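Local coordinates for protein peptidoglycan-N-acetylmuramic acid deacetylase PdaA (PDB 1NY1) that removes the acetyl group from N-acetylmuramic acid residues of peptidoglycan, leading to the muramic delta-lactam of the spore cortex, and is required for germination, at residues A[43-48]-A[214-219]; A[118-123]-A[152-157]. All coordinates share one frame; numbering follows the deposited sequence.

Contact 1 (A[43-48]-A[214-219]); sequences KTIYLT and TDLKKQ
K43, just before strand 44-51, reaches Q219 of segment 214-219 through its ammonium group. From CB the K43 chain sets out with CG beside the backbone N, CB and CG making no close approach to 214-219. The bend at chi3 (84°) then brings CE to 3.8 Å from Q219 O, nearer than CD. At the tip, NZ gives a hydrogen bond of 2.9 Å to Q219 O, arriving from above the carbonyl plane, with a C=O...NZ angle of 140°. NZ also donates to a water at 3.0 Å, and that water donates to Q219 OE1 at 2.8 Å, so the lysine reaches both the main chain and the side chain of one residue. Deeper in, I45 CD1 meets L216 CD1 at 3.8 Å, the two side chains crossing at about a right angle; both are buried, and both also touch Y221. Y221 makes a cation-pi contact with K43 as well. Helix 205-219 is the connection of a beta-alpha-beta crossover from strand 194-198 to strand 222-224, both parallel to strand 44-51 and paired with it, and I45 packs on F223 and Y196 from them.

Contact 2 (A[118-123]-A[152-157]); sequences DELDSV and KETKRL
Segments 118-123 and 152-157 come nearest at L120 and T154, whose CA atoms are 8.9 Å apart, too far for their backbones to touch. The gap is bridged by one methyl: L120 CD1 lies 4.3 Å from T154 CG2 and also 4.3 Å from L157 CD1. L120 puts CG beside its backbone N (chi1 -56°) and extends from there, which carries CD1 across to T154 and to L157, just past the end of helix 148-156. T154 turns its methyl to the contact, while OG1 bonds back to V150 O in its own helix. L139 of strand 138-139 touches both L120 and T154, and L157 also packs on I116. L120 lies about 8 Å, side chain to side chain, from the metal-binding H101. No polar bond passes between the segments; E119 OE2 bonds to H104 ND1, and L120 O accepts from N100 ND2. Within 118-123, D118 O accepts from both S122 N and S122 OG (2.7 Å). With carbon-carbon contacts only and no hydrogen bond across, the segments meet through sparse apolar packing, which is non-directional and depends on the fit of the L120 side chain rather than on polar pairing.

Contacts 1 and 2 lie on opposite sides of the centre of the chain, their centres 31 Å apart and their nearest atoms about 15 Å. Along the sequence the order is 43-48, 118-123, 152-157, 214-219, so both segments of contact 2 fall between those of contact 1. All four belong to the NodB homology region. Contact 1 pairs a strand of the parallel sheet with a helix from late in the chain, bringing the two ends of that region together; contact 2 joins helix 113-131 to helix 148-156 and the residue after it. The fold thus ties distant parts of the chain at two separate places, contact 1 away from the annotated sites, contact 2 nearer the metal-binding histidines.

Contact 1 (A[43-48]-A[214-219])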
ATOM      1  N   LYS A  43      10.515 -15.680  -5.016  1.00 17.59           N
ATOM      2  CA  LYS A  43       9.763 -14.929  -6.025  1.00 17.83           C
ATOM      3  C   LYS A  43       8.340 -14.667  -5.552  1.00 15.99           C
ATOM      4  O   LYS A  43       7.389 -15.331  -5.972  1.00 15.56           O
ATOM      5  CB  LYS A  43       9.742 -15.690  -7.359  1.00 18.26           C
ATOM      6  CG  LYS A  43      11.114 -15.811  -8.011  1.00 20.41           C
ATOM      7  CD  LYS A  43      11.092 -16.626  -9.306  1.00 19.74           C
ATOM      8  CE  LYS A  43      10.705 -15.788 -10.519  1.00 21.93           C
ATOM      9  NZ  LYS A  43      10.898 -16.556 -11.788  1.00 22.15           N
ATOM     10  N   THR A  44       8.219 -13.677  -4.677  1.00 15.05           N
ATOM     11  CA  THR A  44       6.948 -13.290  -4.096  1.00 13.25           C
ATOM     12  C   THR A  44       6.726 -11.796  -4.269  1.00 11.98           C
ATOM     13  O   THR A  44       7.671 -11.012  -4.220  1.00 11.52           O
ATOM     14  CB  THR A  44       6.923 -13.618  -2.592  1.00 15.22           C
ATOM     15  OG1 THR A  44       7.061 -15.033  -2.417  1.00 16.89           O
ATOM     16  CG2 THR A  44       5.623 -13.147  -1.953  1.00 15.79           C
ATOM     17  N   ILE A  45       5.471 -11.424  -4.484  1.00 11.71           N
ATOM     18  CA  ILE A  45       5.070 -10.033  -4.642  1.00 11.39           C
ATOM     19  C   ILE A  45       3.899  -9.781  -3.694  1.00 12.29           C
ATOM     20  O   ILE A  45       3.047 -10.651  -3.507  1.00 12.67           O
ATOM     21  CB  ILE A  45       4.633  -9.743  -6.095  1.00 12.56           C
ATOM     22  CG1 ILE A  45       5.860  -9.753  -7.016  1.00 13.22           C
ATOM     23  CG2 ILE A  45       3.909  -8.400  -6.177  1.00 12.36           C
ATOM     24  CD1 ILE A  45       5.514  -9.787  -8.510  1.00 13.28           C
ATOM     25  N   TYR A  46       3.880  -8.598  -3.086  1.00 10.28           N
ATOM     26  CA  TYR A  46       2.821  -8.208  -2.154  1.00  9.98           C
ATOM     27  C   TYR A  46       2.109  -7.013  -2.779  1.00  9.79           C
ATOM     28  O   TYR A  46       2.723  -5.969  -2.993  1.00 10.22           O
ATOM     29  CB  TYR A  46       3.418  -7.785  -0.804  1.00 10.51           C
ATOM     30  CG  TYR A  46       4.444  -8.753  -0.263  1.00 13.52           C
ATOM     31  CD1 TYR A  46       4.074  -9.794   0.590  1.00 12.32           C
ATOM     32  CD2 TYR A  46       5.781  -8.668  -0.659  1.00 11.68           C
ATOM     33  CE1 TYR A  46       5.010 -10.728   1.031  1.00 12.88           C
ATOM     34  CE2 TYR A  46       6.723  -9.594  -0.229  1.00 11.00           C
ATOM     35  CZ  TYR A  46       6.336 -10.621   0.610  1.00 12.95           C
ATOM     36  OH  TYR A  46       7.262 -11.555   1.008  1.00 14.04           O
ATOM     37  N   LEU A  47       0.826  -7.159  -3.076  1.00  8.50           N
ATOM     38  CA  LEU A  47       0.081  -6.060  -3.682  1.00  8.79           C
ATOM     39  C   LEU A  47      -0.545  -5.139  -2.641  1.00  9.80           C
ATOM     40  O   LEU A  47      -1.173  -5.606  -1.692  1.00  9.55           O
ATOM     41  CB  LEU A  47      -1.024  -6.608  -4.595  1.00  9.61           C
ATOM     42  CG  LEU A  47      -0.568  -7.447  -5.797  1.00 11.91           C
ATOM     43  CD1 LEU A  47      -1.781  -7.913  -6.592  1.00 12.33           C
ATOM     44  CD2 LEU A  47       0.354  -6.613  -6.679  1.00 13.02           C
ATOM     45  N   THR A  48      -0.350  -3.834  -2.808  1.00  8.40           N
ATOM     46  CA  THR A  48      -0.958  -2.853  -1.913  1.00  8.65           C
ATOM     47  C   THR A  48      -1.548  -1.760  -2.798  1.00  8.71           C
ATOM     48  O   THR A  48      -1.081  -1.524  -3.923  1.00  8.74           O
ATOM     49  CB  THR A  48       0.049  -2.202  -0.913  1.00  8.37           C
ATOM     50  OG1 THR A  48       0.847  -1.223  -1.589  1.00  9.20           O
ATOM     51  CG2 THR A  48       0.953  -3.255  -0.286  1.00  8.54           C
ATOM     52  N   THR A 214      -1.678 -12.695 -14.037  1.00 15.09           N
ATOM     53  CA  THR A 214      -1.639 -13.894 -14.858  1.00 15.85           C
ATOM     54  C   THR A 214      -0.212 -14.175 -15.332  1.00 17.27           C
ATOM     55  O   THR A 214       0.325 -15.254 -15.084  1.00 16.71           O
ATOM     56  CB  THR A 214      -2.567 -13.769 -16.085  1.00 17.17           C
ATOM     57  OG1 THR A 214      -3.909 -13.535 -15.646  1.00 17.40           O
ATOM     58  CG2 THR A 214      -2.534 -15.051 -16.910  1.00 17.02           C
ATOM     59  N   ASP A 215       0.413 -13.203 -15.989  1.00 17.32           N
ATOM     60  CA  ASP A 215       1.771 -13.393 -16.497  1.00 19.41           C
ATOM     61  C   ASP A 215       2.849 -13.529 -15.424  1.00 19.12           C
ATOM     62  O   ASP A 215       3.823 -14.265 -15.613  1.00 18.51           O
ATOM     63  CB  ASP A 215       2.142 -12.271 -17.468  1.00 22.13           C
ATOM     64  CG  ASP A 215       1.317 -12.313 -18.738  1.00 28.23           C
ATOM     65  OD1 ASP A 215       1.168 -13.415 -19.320  1.00 30.68           O
ATOM     66  OD2 ASP A 215       0.820 -11.247 -19.164  1.00 30.59           O
ATOM     67  N   LEU A 216       2.698 -12.822 -14.307  1.00 16.64           N
ATOM     68  CA  LEU A 216       3.684 -12.918 -13.237  1.00 16.62           C
ATOM     69  C   LEU A 216       3.609 -14.302 -12.595  1.00 15.59           C
ATOM     70  O   LEU A 216       4.634 -14.884 -12.232  1.00 15.18           O
ATOM     71  CB  LEU A 216       3.457 -11.809 -12.198  1.00 16.62           C
ATOM     72  CG  LEU A 216       3.977 -10.438 -12.649  1.00 16.85           C
ATOM     73  CD1 LEU A 216       3.471  -9.340 -11.724  1.00 18.03           C
ATOM     74  CD2 LEU A 216       5.498 -10.461 -12.663  1.00 17.80           C
ATOM     75  N   LYS A 217       2.398 -14.839 -12.465  1.00 14.51           N
ATOM     76  CA  LYS A 217       2.238 -16.168 -11.889  1.00 15.99           C
ATOM     77  C   LYS A 217       2.915 -17.190 -12.800  1.00 17.67           C
ATOM     78  O   LYS A 217       3.614 -18.089 -12.326  1.00 17.05           O
ATOM     79  CB  LYS A 217       0.759 -16.533 -11.740  1.00 14.85           C
ATOM     80  CG  LYS A 217       0.100 -15.993 -10.477  1.00 14.10           C
ATOM     81  CD  LYS A 217      -1.281 -16.587 -10.309  1.00 15.65           C
ATOM     82  CE  LYS A 217      -1.916 -16.175  -8.997  1.00 18.12           C
ATOM     83  NZ  LYS A 217      -3.261 -16.804  -8.805  1.00 17.21           N
ATOM     84  N   LYS A 218       2.703 -17.051 -14.107  1.00 16.81           N
ATOM     85  CA  LYS A 218       3.305 -17.972 -15.063  1.00 17.84           C
ATOM     86  C   LYS A 218       4.830 -17.958 -14.944  1.00 18.16           C
ATOM     87  O   LYS A 218       5.481 -18.994 -15.105  1.00 18.37           O
ATOM     88  CB  LYS A 218       2.884 -17.616 -16.494  1.00 19.45           C
ATOM     89  CG  LYS A 218       3.421 -18.594 -17.532  1.00 21.71           C
ATOM     90  CD  LYS A 218       2.911 -18.295 -18.936  1.00 22.56           C
ATOM     91  CE  LYS A 218       3.435 -19.329 -19.929  1.00 22.97           C
ATOM     92  NZ  LYS A 218       2.950 -19.076 -21.312  1.00 19.81           N
ATOM     93  N   GLN A 219       5.397 -16.788 -14.660  1.00 16.88           N
ATOM     94  CA  GLN A 219       6.844 -16.650 -14.503  1.00 18.48           C
ATOM     95  C   GLN A 219       7.348 -17.363 -13.255  1.00 19.07           C
ATOM     96  O   GLN A 219       8.546 -17.610 -13.117  1.00 20.58           O
ATOM     97  CB  GLN A 219       7.246 -15.178 -14.406  1.00 20.04           C
ATOM     98  CG  GLN A 219       7.174 -14.407 -15.701  1.00 21.65           C
ATOM     99  CD  GLN A 219       7.642 -12.974 -15.527  1.00 25.23           C
ATOM    100  OE1 GLN A 219       8.688 -12.722 -14.924  1.00 24.25           O
ATOM    101  NE2 GLN A 219       6.875 -12.028 -16.059  1.00 24.87           N
TER
HETATM  102  O   HOH W   1      10.670 -14.566 -14.038  1.00 29.12           O

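Contact 2 (A[118-123]-A[152-157])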
ATOM      1  N   ASP A 118      -5.706  11.069  16.385  1.00 19.86           N
ATOM      2  CA  ASP A 118      -7.064  11.267  15.888  1.00 20.36           C
ATOM      3  C   ASP A 118      -7.165  10.974  14.393  1.00 20.25           C
ATOM      4  O   ASP A 118      -8.130  10.361  13.935  1.00 21.01           O
ATOM      5  CB  ASP A 118      -7.517  12.705  16.142  1.00 21.89           C
ATOM      6  CG  ASP A 118      -8.937  12.951  15.683  1.00 24.21           C
ATOM      7  OD1 ASP A 118      -9.872  12.422  16.323  1.00 28.91           O
ATOM      8  OD2 ASP A 118      -9.126  13.662  14.672  1.00 28.90           O
ATOM      9  N   GLU A 119      -6.171  11.432  13.639  1.00 19.64           N
ATOM     10  CA  GLU A 119      -6.143  11.224  12.197  1.00 20.87           C
ATOM     11  C   GLU A 119      -6.187   9.741  11.854  1.00 19.90           C
ATOM     12  O   GLU A 119      -6.813   9.344  10.873  1.00 20.97           O
ATOM     13  CB  GLU A 119      -4.876  11.833  11.590  1.00 21.36           C
ATOM     14  CG  GLU A 119      -4.955  13.319  11.254  1.00 23.71           C
ATOM     15  CD  GLU A 119      -5.985  13.627  10.183  1.00 24.67           C
ATOM     16  OE1 GLU A 119      -6.133  12.825   9.236  1.00 23.22           O
ATOM     17  OE2 GLU A 119      -6.644  14.682  10.276  1.00 27.31           O
ATOM     18  N   LEU A 120      -5.519   8.923  12.663  1.00 19.29           N
ATOM     19  CA  LEU A 120      -5.486   7.490  12.407  1.00 17.84           C
ATOM     20  C   LEU A 120      -6.664   6.742  13.020  1.00 17.46           C
ATOM     21  O   LEU A 120      -7.308   5.937  12.346  1.00 15.12           O
ATOM     22  CB  LEU A 120      -4.167   6.896  12.910  1.00 18.34           C
ATOM     23  CG  LEU A 120      -2.893   7.532  12.341  1.00 18.58           C
ATOM     24  CD1 LEU A 120      -1.670   6.773  12.836  1.00 18.03           C
ATOM     25  CD2 LEU A 120      -2.944   7.516  10.823  1.00 18.56           C
ATOM     26  N   ASP A 121      -6.966   7.008  14.288  1.00 15.46           N
ATOM     27  CA  ASP A 121      -8.069   6.310  14.928  1.00 16.40           C
ATOM     28  C   ASP A 121      -9.394   6.537  14.219  1.00 15.85           C
ATOM     29  O   ASP A 121     -10.207   5.621  14.114  1.00 14.94           O
ATOM     30  CB  ASP A 121      -8.225   6.722  16.387  1.00 19.45           C
ATOM     31  CG  ASP A 121      -9.409   6.037  17.047  1.00 20.79           C
ATOM     32  OD1 ASP A 121      -9.384   4.794  17.170  1.00 21.82           O
ATOM     33  OD2 ASP A 121     -10.369   6.734  17.429  1.00 23.34           O
ATOM     34  N   SER A 122      -9.609   7.757  13.737  1.00 15.04           N
ATOM     35  CA  SER A 122     -10.853   8.084  13.055  1.00 16.38           C
ATOM     36  C   SER A 122     -11.121   7.164  11.863  1.00 16.50           C
ATOM     37  O   SER A 122     -12.270   6.808  11.597  1.00 17.15           O
ATOM     38  CB  SER A 122     -10.852   9.554  12.617  1.00 18.24           C
ATOM     39  OG  SER A 122      -9.739   9.858  11.790  1.00 24.76           O
ATOM     40  N   VAL A 123     -10.072   6.767  11.151  1.00 14.98           N
ATOM     41  CA  VAL A 123     -10.251   5.874  10.007  1.00 13.47           C
ATOM     42  C   VAL A 123     -10.723   4.504  10.493  1.00 13.48           C
ATOM     43  O   VAL A 123     -11.702   3.963   9.981  1.00 12.36           O
ATOM     44  CB  VAL A 123      -8.939   5.715   9.195  1.00 13.35           C
ATOM     45  CG1 VAL A 123      -9.141   4.701   8.065  1.00 14.11           C
ATOM     46  CG2 VAL A 123      -8.530   7.056   8.612  1.00 12.73           C
ATOM     47  N   LYS A 152       8.360   7.413  14.889  1.00 20.09           N
ATOM     48  CA  LYS A 152       8.407   7.141  16.317  1.00 19.86           C
ATOM     49  C   LYS A 152       7.012   7.193  16.930  1.00 20.14           C
ATOM     50  O   LYS A 152       6.616   6.298  17.678  1.00 19.25           O
ATOM     51  CB  LYS A 152       9.316   8.160  17.007  1.00 21.49           C
ATOM     52  CG  LYS A 152       9.522   7.904  18.485  1.00 23.78           C
ATOM     53  CD  LYS A 152      10.207   9.086  19.153  1.00 26.17           C
ATOM     54  CE  LYS A 152      10.385   8.847  20.644  1.00 28.27           C
ATOM     55  NZ  LYS A 152      11.305   7.705  20.909  1.00 29.44           N
ATOM     56  N   GLU A 153       6.264   8.243  16.608  1.00 20.10           N
ATOM     57  CA  GLU A 153       4.918   8.409  17.137  1.00 21.08           C
ATOM     58  C   GLU A 153       3.924   7.360  16.663  1.00 20.68           C
ATOM     59  O   GLU A 153       3.154   6.826  17.463  1.00 18.98           O
ATOM     60  CB  GLU A 153       4.378   9.798  16.795  1.00 22.82           C
ATOM     61  CG  GLU A 153       4.526  10.782  17.926  1.00 29.34           C
ATOM     62  CD  GLU A 153       3.868  10.272  19.194  1.00 30.29           C
ATOM     63  OE1 GLU A 153       2.635  10.070  19.189  1.00 33.21           O
ATOM     64  OE2 GLU A 153       4.587  10.061  20.191  1.00 32.91           O
ATOM     65  N   THR A 154       3.929   7.073  15.364  1.00 18.95           N
ATOM     66  CA  THR A 154       3.006   6.088  14.820  1.00 17.75           C
ATOM     67  C   THR A 154       3.308   4.702  15.386  1.00 17.03           C
ATOM     68  O   THR A 154       2.390   3.937  15.670  1.00 17.42           O
ATOM     69  CB  THR A 154       3.050   6.072  13.267  1.00 17.85           C
ATOM     70  OG1 THR A 154       4.393   5.851  12.812  1.00 17.49           O
ATOM     71  CG2 THR A 154       2.542   7.401  12.715  1.00 19.59           C
ATOM     72  N   LYS A 155       4.589   4.397  15.569  1.00 18.19           N
ATOM     73  CA  LYS A 155       5.001   3.115  16.131  1.00 20.57           C
ATOM     74  C   LYS A 155       4.536   3.039  17.581  1.00 21.84           C
ATOM     75  O   LYS A 155       4.146   1.976  18.066  1.00 19.42           O
ATOM     76  CB  LYS A 155       6.526   2.964  16.073  1.00 21.62           C
ATOM     77  CG  LYS A 155       7.047   1.697  16.735  1.00 25.21           C
ATOM     78  CD  LYS A 155       8.569   1.653  16.779  1.00 28.33           C
ATOM     79  CE  LYS A 155       9.047   0.409  17.518  1.00 30.70           C
ATOM     80  NZ  LYS A 155      10.526   0.327  17.633  1.00 32.60           N
ATOM     81  N   ARG A 156       4.578   4.172  18.274  1.00 22.94           N
ATOM     82  CA  ARG A 156       4.149   4.210  19.666  1.00 24.39           C
ATOM     83  C   ARG A 156       2.659   3.899  19.724  1.00 24.59           C
ATOM     84  O   ARG A 156       2.173   3.329  20.700  1.00 25.60           O
ATOM     85  CB  ARG A 156       4.412   5.588  20.278  1.00 25.33           C
ATOM     86  CG  ARG A 156       4.202   5.630  21.786  1.00 29.92           C
ATOM     87  CD  ARG A 156       4.512   7.004  22.365  1.00 31.48           C
ATOM     88  NE  ARG A 156       3.311   7.778  22.678  1.00 34.71           N
ATOM     89  CZ  ARG A 156       2.415   8.189  21.785  1.00 36.60           C
ATOM     90  NH1 ARG A 156       2.563   7.903  20.499  1.00 40.35           N
ATOM     91  NH2 ARG A 156       1.369   8.902  22.178  1.00 37.77           N
ATOM     92  N   LEU A 157       1.947   4.272  18.663  1.00 22.55           N
ATOM     93  CA  LEU A 157       0.514   4.038  18.560  1.00 22.34           C
ATOM     94  C   LEU A 157       0.201   2.625  18.071  1.00 21.88           C
ATOM     95  O   LEU A 157      -0.961   2.281  17.845  1.00 22.54           O
ATOM     96  CB  LEU A 157      -0.117   5.059  17.613  1.00 23.42           C
ATOM     97  CG  LEU A 157      -0.049   6.519  18.071  1.00 23.69           C
ATOM     98  CD1 LEU A 157      -0.667   7.416  17.015  1.00 22.80           C
ATOM     99  CD2 LEU A 157      -0.783   6.669  19.391  1.00 24.41           C
TER